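MazG-related protein (Thermotoga maritima, PDB 2YXH) binds magnesium ions and probably hydrolyses nucleoside triphosphates to monophosphates and pyrophosphate. Local coordinates at residues A[13-24]-A[63-72]. The protein carries 1 engineered substitution. Numbering follows the deposited sequence.
Sequences LRKCPWLEKQSI and LVAAVAQRDY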
# COMPACT_ATOMS: atom_id res chain seq x y z
N LEU A 13 8.63 12.37 -7.28
CA LEU A 13 7.72 13.18 -8.07
C LEU A 13 8.53 14.34 -8.61
O LEU A 13 8.40 14.69 -9.80
CB LEU A 13 6.56 13.69 -7.21
CG LEU A 13 5.52 12.57 -7.05
CD1 LEU A 13 4.48 12.92 -5.95
CD2 LEU A 13 4.93 12.10 -8.41
N ARG A 14 9.39 14.90 -7.75
CA ARG A 14 10.10 16.08 -8.09
C ARG A 14 11.30 15.91 -8.96
O ARG A 14 11.70 16.88 -9.62
CB ARG A 14 10.50 16.83 -6.86
CG ARG A 14 9.42 17.83 -6.45
CD ARG A 14 9.94 18.75 -5.30
NE ARG A 14 10.65 18.05 -4.19
CZ ARG A 14 11.97 18.10 -3.92
NH1 ARG A 14 12.84 18.82 -4.70
NH2 ARG A 14 12.43 17.42 -2.84
N LYS A 15 11.88 14.70 -9.01
CA LYS A 15 13.23 14.61 -9.54
C LYS A 15 13.43 13.47 -10.49
O LYS A 15 14.29 13.52 -11.35
CB LYS A 15 14.24 14.42 -8.44
CG LYS A 15 14.23 15.49 -7.33
CD LYS A 15 15.31 15.03 -6.37
CE LYS A 15 16.02 16.17 -5.64
NZ LYS A 15 16.67 17.10 -6.59
N CYS A 16 12.71 12.40 -10.28
CA CYS A 16 12.92 11.16 -11.04
C CYS A 16 12.42 11.05 -12.49
O CYS A 16 11.21 11.01 -12.78
CB CYS A 16 12.40 10.00 -10.20
SG CYS A 16 12.87 8.50 -10.98
N PRO A 17 13.37 10.92 -13.44
CA PRO A 17 12.99 10.86 -14.88
C PRO A 17 12.34 9.51 -15.32
O PRO A 17 11.61 9.45 -16.29
CB PRO A 17 14.35 11.13 -15.58
CG PRO A 17 15.37 10.48 -14.64
CD PRO A 17 14.84 10.91 -13.24
N TRP A 18 12.60 8.43 -14.59
CA TRP A 18 11.95 7.18 -14.80
C TRP A 18 10.48 7.33 -14.36
O TRP A 18 9.54 6.90 -15.10
CB TRP A 18 12.70 6.04 -14.06
CG TRP A 18 11.96 4.80 -14.08
CD1 TRP A 18 11.97 3.84 -15.12
CD2 TRP A 18 11.02 4.34 -13.12
NE1 TRP A 18 11.11 2.82 -14.80
CE2 TRP A 18 10.51 3.10 -13.58
CE3 TRP A 18 10.58 4.83 -11.87
CZ2 TRP A 18 9.59 2.35 -12.84
CZ3 TRP A 18 9.67 4.10 -11.16
CH2 TRP A 18 9.16 2.87 -11.66
N LEU A 19 10.25 7.94 -13.18
CA LEU A 19 8.89 7.97 -12.61
C LEU A 19 7.98 8.78 -13.53
O LEU A 19 6.84 8.33 -13.87
CB LEU A 19 8.86 8.43 -11.14
CG LEU A 19 7.44 8.47 -10.51
CD1 LEU A 19 6.76 7.07 -10.64
CD2 LEU A 19 7.38 9.02 -9.06
N GLU A 20 8.54 9.90 -14.05
CA GLU A 20 7.85 10.85 -14.99
C GLU A 20 7.23 10.09 -16.18
O GLU A 20 6.09 10.44 -16.65
CB GLU A 20 8.83 11.90 -15.49
CG GLU A 20 8.41 12.58 -16.74
CD GLU A 20 9.15 13.92 -16.97
OE1 GLU A 20 10.21 14.15 -16.31
OE2 GLU A 20 8.68 14.74 -17.84
N LYS A 21 7.95 9.06 -16.65
CA LYS A 21 7.52 8.28 -17.77
C LYS A 21 6.54 7.18 -17.44
O LYS A 21 6.01 6.56 -18.38
CB LYS A 21 8.71 7.73 -18.57
CG LYS A 21 9.57 8.87 -19.28
CD LYS A 21 8.61 9.87 -20.01
CE LYS A 21 9.12 11.33 -20.26
NZ LYS A 21 7.89 12.31 -20.15
N GLN A 22 6.31 6.90 -16.15
CA GLN A 22 5.35 5.82 -15.73
C GLN A 22 3.87 6.29 -15.64
O GLN A 22 3.54 7.34 -15.09
CB GLN A 22 5.78 5.12 -14.40
CG GLN A 22 7.25 4.86 -14.25
CD GLN A 22 7.85 4.21 -15.48
OE1 GLN A 22 7.44 3.09 -15.87
NE2 GLN A 22 8.83 4.92 -16.12
N SER A 23 2.97 5.50 -16.19
CA SER A 23 1.54 5.80 -16.03
C SER A 23 1.02 4.99 -14.84
O SER A 23 1.62 4.00 -14.41
CB SER A 23 0.77 5.39 -17.28
OG SER A 23 0.83 3.99 -17.37
N ILE A 24 -0.10 5.43 -14.30
CA ILE A 24 -0.77 4.71 -13.21
C ILE A 24 -1.02 3.26 -13.53
O ILE A 24 -0.80 2.38 -12.73
CB ILE A 24 -2.03 5.50 -12.70
CG1 ILE A 24 -2.39 5.11 -11.27
CG2 ILE A 24 -3.19 5.43 -13.64
CD1 ILE A 24 -3.34 6.12 -10.63
N LEU A 63 3.47 4.52 -4.67
CA LEU A 63 3.72 5.11 -5.98
C LEU A 63 2.45 5.15 -6.85
O LEU A 63 2.30 6.02 -7.68
CB LEU A 63 4.76 4.41 -6.76
CG LEU A 63 6.22 4.67 -6.47
CD1 LEU A 63 7.07 3.71 -7.39
CD2 LEU A 63 6.66 6.24 -6.46
N VAL A 64 1.52 4.25 -6.66
CA VAL A 64 0.25 4.40 -7.42
C VAL A 64 -0.47 5.64 -6.82
O VAL A 64 -0.87 6.57 -7.54
CB VAL A 64 -0.60 3.11 -7.43
CG1 VAL A 64 -1.97 3.33 -8.02
CG2 VAL A 64 0.11 1.96 -8.16
N ALA A 65 -0.59 5.72 -5.50
CA ALA A 65 -1.14 6.93 -4.94
C ALA A 65 -0.50 8.17 -5.56
O ALA A 65 -1.22 9.07 -6.05
CB ALA A 65 -1.05 6.96 -3.40
N ALA A 66 0.81 8.27 -5.52
CA ALA A 66 1.52 9.45 -6.10
C ALA A 66 1.14 9.91 -7.51
O ALA A 66 1.04 11.13 -7.80
CB ALA A 66 3.06 9.30 -6.00
N VAL A 67 0.92 8.93 -8.41
CA VAL A 67 0.70 9.28 -9.76
C VAL A 67 -0.80 9.56 -9.96
O VAL A 67 -1.17 10.28 -10.89
CB VAL A 67 1.14 8.12 -10.71
CG1 VAL A 67 0.68 8.41 -12.15
CG2 VAL A 67 2.76 7.92 -10.67
N ALA A 68 -1.64 8.96 -9.10
CA ALA A 68 -3.06 9.34 -8.99
C ALA A 68 -3.12 10.85 -8.63
O ALA A 68 -3.96 11.57 -9.16
CB ALA A 68 -3.76 8.53 -7.97
N GLN A 69 -2.26 11.33 -7.74
CA GLN A 69 -2.17 12.77 -7.47
C GLN A 69 -1.60 13.52 -8.69
O GLN A 69 -2.10 14.57 -9.05
CB GLN A 69 -1.29 13.06 -6.27
CG GLN A 69 -1.09 14.53 -6.00
CD GLN A 69 0.05 14.85 -4.90
OE1 GLN A 69 1.28 14.69 -5.12
NE2 GLN A 69 -0.40 15.30 -3.78
N ARG A 70 -0.53 13.00 -9.27
CA ARG A 70 0.16 13.67 -10.35
C ARG A 70 -0.76 13.92 -11.55
O ARG A 70 -0.89 15.06 -12.09
CB ARG A 70 1.31 12.77 -10.86
CG ARG A 70 2.30 13.57 -11.67
CD ARG A 70 3.27 12.66 -12.37
NE ARG A 70 2.65 11.68 -13.31
CZ ARG A 70 3.27 10.59 -13.68
NH1 ARG A 70 4.51 10.32 -13.19
NH2 ARG A 70 2.66 9.77 -14.52
N ASP A 71 -1.33 12.83 -11.99
CA ASP A 71 -2.13 12.79 -13.19
C ASP A 71 -3.63 13.11 -13.00
O ASP A 71 -4.26 13.48 -13.96
CB ASP A 71 -1.96 11.45 -13.88
CG ASP A 71 -0.56 11.30 -14.50
OD1 ASP A 71 0.27 12.22 -14.37
OD2 ASP A 71 -0.28 10.23 -15.07
N TYR A 72 -4.22 12.81 -11.85
CA TYR A 72 -5.68 12.84 -11.71
C TYR A 72 -6.06 13.82 -10.59
O TYR A 72 -7.23 14.00 -10.29
CB TYR A 72 -6.29 11.48 -11.54
CG TYR A 72 -6.10 10.62 -12.80
CD1 TYR A 72 -7.01 10.72 -13.86
CD2 TYR A 72 -5.04 9.71 -12.92
CE1 TYR A 72 -6.80 10.00 -15.08
CE2 TYR A 72 -4.81 8.95 -14.18
CZ TYR A 72 -5.72 9.14 -15.23
OH TYR A 72 -5.59 8.44 -16.47
O HOH W 1 -1.20 7.88 -15.25
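Arg70, near the C-terminal end of helix 47-72, reaches Leu19 and Gln22 in the connection, with its short helix 17-20, between helix 2-15 and helix 24-43 of this all-helical MazG fold. Its chain leaves with CG anti to the backbone N (chi1 -163°) and bends at chi3, which brings the guanidinium edge-on to two carbonyls. Arg70 NH2 donates to Gln22 O at 2.6 Å, nearly in line with the carbonyl bond, whereas Arg70 NH1 approaches Leu19 O at 3.1 Å from above the carbonyl plane, the face opposite Gln22 N. Arg70 NE and NH2 also grip the Asp71 carboxylate side-on, with Arg70 NE to Asp71 OD1 a 2.7 Å salt bridge, and Val67 CG1 lies against one guanidinium face. A lysine in place of Arg70 would probably leave at least one of the two carbonyls without its donor and free the Asp71 carboxylate to turn. Beside these bonds, the contact is apolar: Leu19 CD2 meets Leu63 CD2 at 3.9 Å, on a helix whose preceding turn carries the magnesium ligand Asp60; Leu13 CD1 rests on Ala66 CB. Ile24, first residue of helix 24-43, is a knob in the hole formed by Val64, Val67, Ala68 and Tyr72: its side chain crosses that of Val64 at about a right angle, and Ile24 CD1 presses on Ala68 CB at 3.6 Å. A water bridges Asp71 OD2 and Ile24 N, its oxygen 2.8 Å from that nitrogen.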